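Side-chain contacts in 2L protein (Yaba-like disease virus, PDB 3IT8), which probably binds and neutralises host tumour necrosis factor, using a fold related to MHC class I molecules: residues D[82-85]-D[86-89]; D[242-245]-D[246-249]. All coordinates share one frame; numbering follows the deposited sequence.

Contact 1. Residues D[82-85]-D[86-89]. With NAG (2-acetamido-2-deoxy-beta-D-glucopyranose), chain O.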
ATOM      1  N   LYS D  82     -46.228  33.367  -6.752  1.00 80.81           N
ATOM      2  CA  LYS D  82     -46.381  34.806  -6.567  1.00 80.81           C
ATOM      3  C   LYS D  82     -46.039  35.584  -7.845  1.00 80.81           C
ATOM      4  O   LYS D  82     -46.773  36.499  -8.226  1.00 80.81           O
ATOM      5  CB  LYS D  82     -45.543  35.282  -5.382  1.00111.71           C
ATOM      6  CG  LYS D  82     -46.151  34.869  -4.054  1.00111.71           C
ATOM      7  CD  LYS D  82     -45.342  35.359  -2.874  1.00111.71           C
ATOM      8  CE  LYS D  82     -46.011  34.958  -1.568  1.00111.71           C
ATOM      9  NZ  LYS D  82     -45.177  35.302  -0.383  1.00111.71           N
ATOM     10  N   ASN D  83     -44.933  35.230  -8.505  1.00101.80           N
ATOM     11  CA  ASN D  83     -44.565  35.876  -9.772  1.00101.80           C
ATOM     12  C   ASN D  83     -45.500  35.169 -10.754  1.00101.80           C
ATOM     13  O   ASN D  83     -45.253  34.029 -11.143  1.00101.80           O
ATOM     14  CB  ASN D  83     -43.088  35.606 -10.149  1.00125.85           C
ATOM     15  CG  ASN D  83     -42.661  36.318 -11.453  1.00125.85           C
ATOM     16  OD1 ASN D  83     -43.502  36.905 -12.138  1.00125.85           O
ATOM     17  ND2 ASN D  83     -41.369  36.258 -11.800  1.00125.85           N
ATOM     18  N   ASP D  84     -46.577  35.848 -11.134  1.00133.64           N
ATOM     19  CA  ASP D  84     -47.583  35.282 -12.028  1.00133.64           C
ATOM     20  C   ASP D  84     -47.074  34.731 -13.360  1.00133.64           C
ATOM     21  O   ASP D  84     -47.842  34.136 -14.120  1.00133.64           O
ATOM     22  CB  ASP D  84     -48.681  36.319 -12.278  1.00141.54           C
ATOM     23  CG  ASP D  84     -50.020  35.686 -12.608  1.00141.54           C
ATOM     24  OD1 ASP D  84     -50.140  35.065 -13.683  1.00141.54           O
ATOM     25  OD2 ASP D  84     -50.952  35.808 -11.786  1.00141.54           O
ATOM     26  N   SER D  85     -45.790  34.922 -13.648  1.00116.50           N
ATOM     27  CA  SER D  85     -45.215  34.417 -14.894  1.00116.50           C
ATOM     28  C   SER D  85     -44.614  33.030 -14.679  1.00116.50           C
ATOM     29  O   SER D  85     -44.015  32.454 -15.587  1.00116.50           O
ATOM     30  CB  SER D  85     -44.125  35.365 -15.418  1.00 86.69           C
ATOM     31  OG  SER D  85     -42.957  35.318 -14.612  1.00 86.69           O
ATOM     32  N   THR D  86     -44.778  32.500 -13.470  1.00114.04           N
ATOM     33  CA  THR D  86     -44.253  31.181 -13.124  1.00114.04           C
ATOM     34  C   THR D  86     -45.373  30.266 -12.625  1.00114.04           C
ATOM     35  O   THR D  86     -45.272  29.044 -12.721  1.00114.04           O
ATOM     36  CB  THR D  86     -43.185  31.279 -12.012  1.00115.45           C
ATOM     37  OG1 THR D  86     -42.289  32.359 -12.294  1.00115.45           O
ATOM     38  CG2 THR D  86     -42.390  29.984 -11.931  1.00115.45           C
ATOM     39  N   LYS D  87     -46.431  30.874 -12.090  1.00120.82           N
ATOM     40  CA  LYS D  87     -47.585  30.150 -11.558  1.00120.82           C
ATOM     41  C   LYS D  87     -47.715  28.743 -12.139  1.00120.82           C
ATOM     42  O   LYS D  87     -47.793  28.565 -13.352  1.00120.82           O
ATOM     43  CB  LYS D  87     -48.870  30.949 -11.821  1.00127.77           C
ATOM     44  CG  LYS D  87     -50.129  30.315 -11.250  1.00127.77           C
ATOM     45  CD  LYS D  87     -51.310  31.267 -11.317  1.00127.77           C
ATOM     46  CE  LYS D  87     -51.069  32.504 -10.465  1.00127.77           C
ATOM     47  NZ  LYS D  87     -52.217  33.447 -10.531  1.00127.77           N
ATOM     48  N   THR D  88     -47.735  27.744 -11.263  1.00 63.50           N
ATOM     49  CA  THR D  88     -47.830  26.356 -11.693  1.00 63.50           C
ATOM     50  C   THR D  88     -48.832  25.574 -10.875  1.00 63.50           C
ATOM     51  O   THR D  88     -49.131  25.928  -9.732  1.00 63.50           O
ATOM     52  CB  THR D  88     -46.475  25.642 -11.564  1.00 76.17           C
ATOM     53  OG1 THR D  88     -45.475  26.368 -12.287  1.00 76.17           O
ATOM     54  CG2 THR D  88     -46.564  24.237 -12.117  1.00 76.17           C
ATOM     55  N   THR D  89     -49.329  24.498 -11.472  1.00 64.07           N
ATOM     56  CA  THR D  89     -50.299  23.614 -10.841  1.00 64.07           C
ATOM     57  C   THR D  89     -49.667  22.781  -9.739  1.00 64.07           C
ATOM     58  O   THR D  89     -50.252  22.605  -8.661  1.00 64.07           O
ATOM     59  CB  THR D  89     -50.863  22.624 -11.840  1.00106.96           C
ATOM     60  OG1 THR D  89     -51.272  23.325 -13.012  1.00 66.66           O
ATOM     61  CG2 THR D  89     -52.042  21.885 -11.243  1.00 66.66           C
TER
HETATM   62  C1  NAG O 327     -40.622  37.476 -12.119  1.00140.87           C
HETATM   63  C2  NAG O 327     -40.019  37.444 -13.555  1.00140.87           C
HETATM   64  C3  NAG O 327     -39.256  38.756 -13.815  1.00140.87           C
HETATM   65  C4  NAG O 327     -40.213  39.931 -13.627  1.00140.87           C
HETATM   66  C5  NAG O 327     -40.772  39.885 -12.197  1.00140.87           C
HETATM   67  C6  NAG O 327     -41.761  40.997 -11.899  1.00140.87           C
HETATM   68  C7  NAG O 327     -38.491  36.147 -14.908  1.00140.87           C
HETATM   69  C8  NAG O 327     -37.032  36.581 -14.964  1.00140.87           C
HETATM   70  N2  NAG O 327     -39.133  36.309 -13.749  1.00140.87           N
HETATM   71  O3  NAG O 327     -38.716  38.778 -15.132  1.00140.87           O
HETATM   72  O4  NAG O 327     -39.524  41.155 -13.856  1.00140.87           O
HETATM   73  O5  NAG O 327     -41.464  38.633 -11.969  1.00140.87           O
HETATM   74  O6  NAG O 327     -41.634  41.444 -10.557  1.00140.87           O
HETATM   75  O7  NAG O 327     -39.024  35.670 -15.914  1.00140.87           O

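Contact 2. Residues D[242-245]-D[246-249]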
ATOM      1  N   ASN D 242     -33.226  18.585 -22.067  1.00 68.35           N
ATOM      2  CA  ASN D 242     -32.962  19.312 -20.829  1.00 68.35           C
ATOM      3  C   ASN D 242     -32.594  18.321 -19.738  1.00 68.35           C
ATOM      4  O   ASN D 242     -32.027  18.683 -18.708  1.00 68.35           O
ATOM      5  CB  ASN D 242     -34.183  20.109 -20.402  1.00 71.66           C
ATOM      6  CG  ASN D 242     -34.434  21.280 -21.294  1.00 71.66           C
ATOM      7  OD1 ASN D 242     -33.522  22.054 -21.575  1.00 71.66           O
ATOM      8  ND2 ASN D 242     -35.676  21.431 -21.745  1.00 71.66           N
ATOM      9  N   TYR D 243     -32.931  17.063 -19.976  1.00 42.54           N
ATOM     10  CA  TYR D 243     -32.638  16.006 -19.038  1.00 42.54           C
ATOM     11  C   TYR D 243     -31.372  15.282 -19.485  1.00 42.54           C
ATOM     12  O   TYR D 243     -31.037  15.293 -20.669  1.00 42.54           O
ATOM     13  CB  TYR D 243     -33.800  15.007 -18.992  1.00 51.96           C
ATOM     14  CG  TYR D 243     -35.091  15.573 -18.467  1.00 51.96           C
ATOM     15  CD1 TYR D 243     -36.052  16.076 -19.330  1.00 51.96           C
ATOM     16  CD2 TYR D 243     -35.342  15.625 -17.094  1.00 51.96           C
ATOM     17  CE1 TYR D 243     -37.247  16.624 -18.841  1.00 51.96           C
ATOM     18  CE2 TYR D 243     -36.526  16.171 -16.596  1.00 51.96           C
ATOM     19  CZ  TYR D 243     -37.471  16.669 -17.480  1.00 51.96           C
ATOM     20  OH  TYR D 243     -38.631  17.222 -17.001  1.00 51.96           O
ATOM     21  N   GLU D 244     -30.674  14.654 -18.539  1.00 49.39           N
ATOM     22  CA  GLU D 244     -29.469  13.888 -18.840  1.00 49.39           C
ATOM     23  C   GLU D 244     -29.887  12.422 -18.807  1.00 49.39           C
ATOM     24  O   GLU D 244     -30.685  12.036 -17.959  1.00 49.39           O
ATOM     25  CB  GLU D 244     -28.410  14.119 -17.769  1.00 93.77           C
ATOM     26  CG  GLU D 244     -28.161  15.568 -17.437  1.00 93.77           C
ATOM     27  CD  GLU D 244     -27.296  15.730 -16.200  1.00 93.77           C
ATOM     28  OE1 GLU D 244     -27.642  15.142 -15.147  1.00 93.77           O
ATOM     29  OE2 GLU D 244     -26.276  16.448 -16.272  1.00 93.77           O
ATOM     30  N   PRO D 245     -29.374  11.588 -19.729  1.00 70.16           N
ATOM     31  CA  PRO D 245     -29.770  10.174 -19.697  1.00 70.16           C
ATOM     32  C   PRO D 245     -29.554   9.593 -18.303  1.00 70.16           C
ATOM     33  O   PRO D 245     -28.511   9.816 -17.683  1.00 70.16           O
ATOM     34  CB  PRO D 245     -28.878   9.537 -20.760  1.00 42.97           C
ATOM     35  CG  PRO D 245     -27.713  10.478 -20.858  1.00 42.97           C
ATOM     36  CD  PRO D 245     -28.361  11.824 -20.770  1.00 42.97           C
ATOM     37  N   GLY D 246     -30.545   8.853 -17.813  1.00 45.76           N
ATOM     38  CA  GLY D 246     -30.458   8.309 -16.470  1.00 45.76           C
ATOM     39  C   GLY D 246     -31.587   8.900 -15.623  1.00 45.76           C
ATOM     40  O   GLY D 246     -32.193   8.206 -14.795  1.00 45.76           O
ATOM     41  N   GLU D 247     -31.870  10.188 -15.827  1.00 45.39           N
ATOM     42  CA  GLU D 247     -32.956  10.861 -15.112  1.00 45.39           C
ATOM     43  C   GLU D 247     -34.250  10.354 -15.751  1.00 45.39           C
ATOM     44  O   GLU D 247     -34.332  10.245 -16.975  1.00 45.39           O
ATOM     45  CB  GLU D 247     -32.863  12.388 -15.288  1.00 41.64           C
ATOM     46  CG  GLU D 247     -31.516  12.981 -14.917  1.00 41.64           C
ATOM     47  CD  GLU D 247     -31.446  14.513 -15.024  1.00 41.64           C
ATOM     48  OE1 GLU D 247     -31.929  15.066 -16.028  1.00 41.64           O
ATOM     49  OE2 GLU D 247     -30.885  15.173 -14.115  1.00 41.64           O
ATOM     50  N   PRO D 248     -35.270  10.018 -14.941  1.00 54.53           N
ATOM     51  CA  PRO D 248     -36.505   9.535 -15.567  1.00 49.61           C
ATOM     52  C   PRO D 248     -37.088  10.476 -16.623  1.00 40.36           C
ATOM     53  O   PRO D 248     -37.844  10.045 -17.501  1.00 40.57           O
ATOM     54  CB  PRO D 248     -37.443   9.294 -14.375  1.00 89.81           C
ATOM     55  CG  PRO D 248     -36.863  10.106 -13.268  1.00 41.20           C
ATOM     56  CD  PRO D 248     -35.372   9.978 -13.473  1.00 41.20           C
ATOM     57  N   GLY D 249     -36.703  11.746 -16.572  1.00 59.06           N
ATOM     58  CA  GLY D 249     -37.211  12.700 -17.538  1.00 58.62           C
ATOM     59  C   GLY D 249     -36.649  12.592 -18.947  1.00 58.41           C
ATOM     60  O   GLY D 249     -37.146  13.253 -19.858  1.00 59.12           O
TER

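Contact 1. Residues D[82-85]-D[86-89]
Asn83 and Thr86 close a type I beta turn at the surface, in the loop that leads from helix 61-82 to strand 90-100 of the MHC-like N-terminal domain. The carbonyl O of Asn83 accepts the amide N of Thr86 at 2.8 Å, with Asp84 and Ser85 at the corners; a second, weak bond reaches the same oxygen from Lys87 N. Between the side chains, Lys87 NZ forms a salt bridge with Asp84 OD2 at 3.0 Å. A bend at chi3 (-63°) turns NZ toward Asp84, and NZ meets OD2 from above the carboxylate plane. Asn83 carries an N-linked sugar, ND2 being joined to C1 of NAG at 1.5 Å. Its OD1 turns back toward Ser85, taking weak hydrogen bonds from the backbone N, as in an Asx turn, and from OG at 3.0 Å. Farther along, Thr88 OG1 meets Thr86 O at 2.7 Å, while Thr88 N bonds to Asn81 OD1 of helix 61-82. Asn83, Asp84 and Ser85 form the Asn-X-Ser sequon, in which the amide nitrogen carries the glycan while its oxygen takes only weak bonds from the sequon serine.

Contact 2. Residues D[242-245]-D[246-249]
Glu244 and Glu247 bracket a distorted type II beta turn with Pro245 and Gly246 at its corners, in the loop between strands 213-218 and 254-255 of the Ig-like part. The backbone bond that closes the turn runs from Glu247 N to Glu244 O at 3.1 Å. Gly246 adopts a positive phi of 117°, a conformation that suits glycine.

A side chain supplies the second polar link: Glu247, extended beyond CG, reaches across to Glu244, and its OE1 receives the amide N of Glu244 at 2.8 Å. The N-H points almost straight at the oxygen (165°) but arrives from above the carboxylate plane. OE1 also forms a salt bridge with Arg119 of strand 115-121, so a backbone amide and a guanidinium group share this oxygen of a buried glutamate. The two carboxylates approach each other, Glu244 OE1 lying 3.4 Å from Glu247 OE2 without a bond between them. Arg119, bridged to Glu247 and in a long, weak ion pair with Glu244 OE1, probably offsets this like-charge contact.

Contacts of the aromatic ring centre on Tyr243. Glu247 OE1 sits at the ring edge, 3.6 Å from CD2, and the carboxylate is steeply turned against the ring. At the polar end the phenol OH hydrogen-bonds to Glu111, and Pro116 touches the side chain, tying the loop to the sheet of the N-terminal domain. Over one face, Gly249 makes a CH-pi contact: its CA lies 3.6 Å from the ring centroid and only 14° off the normal.

In the fold
Contact 1 precedes contact 2 along the chain, and the two do not touch: their centres are 24 Å apart and their nearest atoms about 12 Å. Both are beta turns in loops, but of different types and in different parts of the fold. The turn in 82-89 lies at the periphery, its centre 26 Å from that of the chain, whereas the centre of 242-249 is about 5 Å from that of the chain, where a loop of the Ig-like region meets strands 103-112 and 115-121. Sugar occurs near both. In contact 1 it is covalently attached; in contact 2 Gly249 lies about 6 Å from a different NAG.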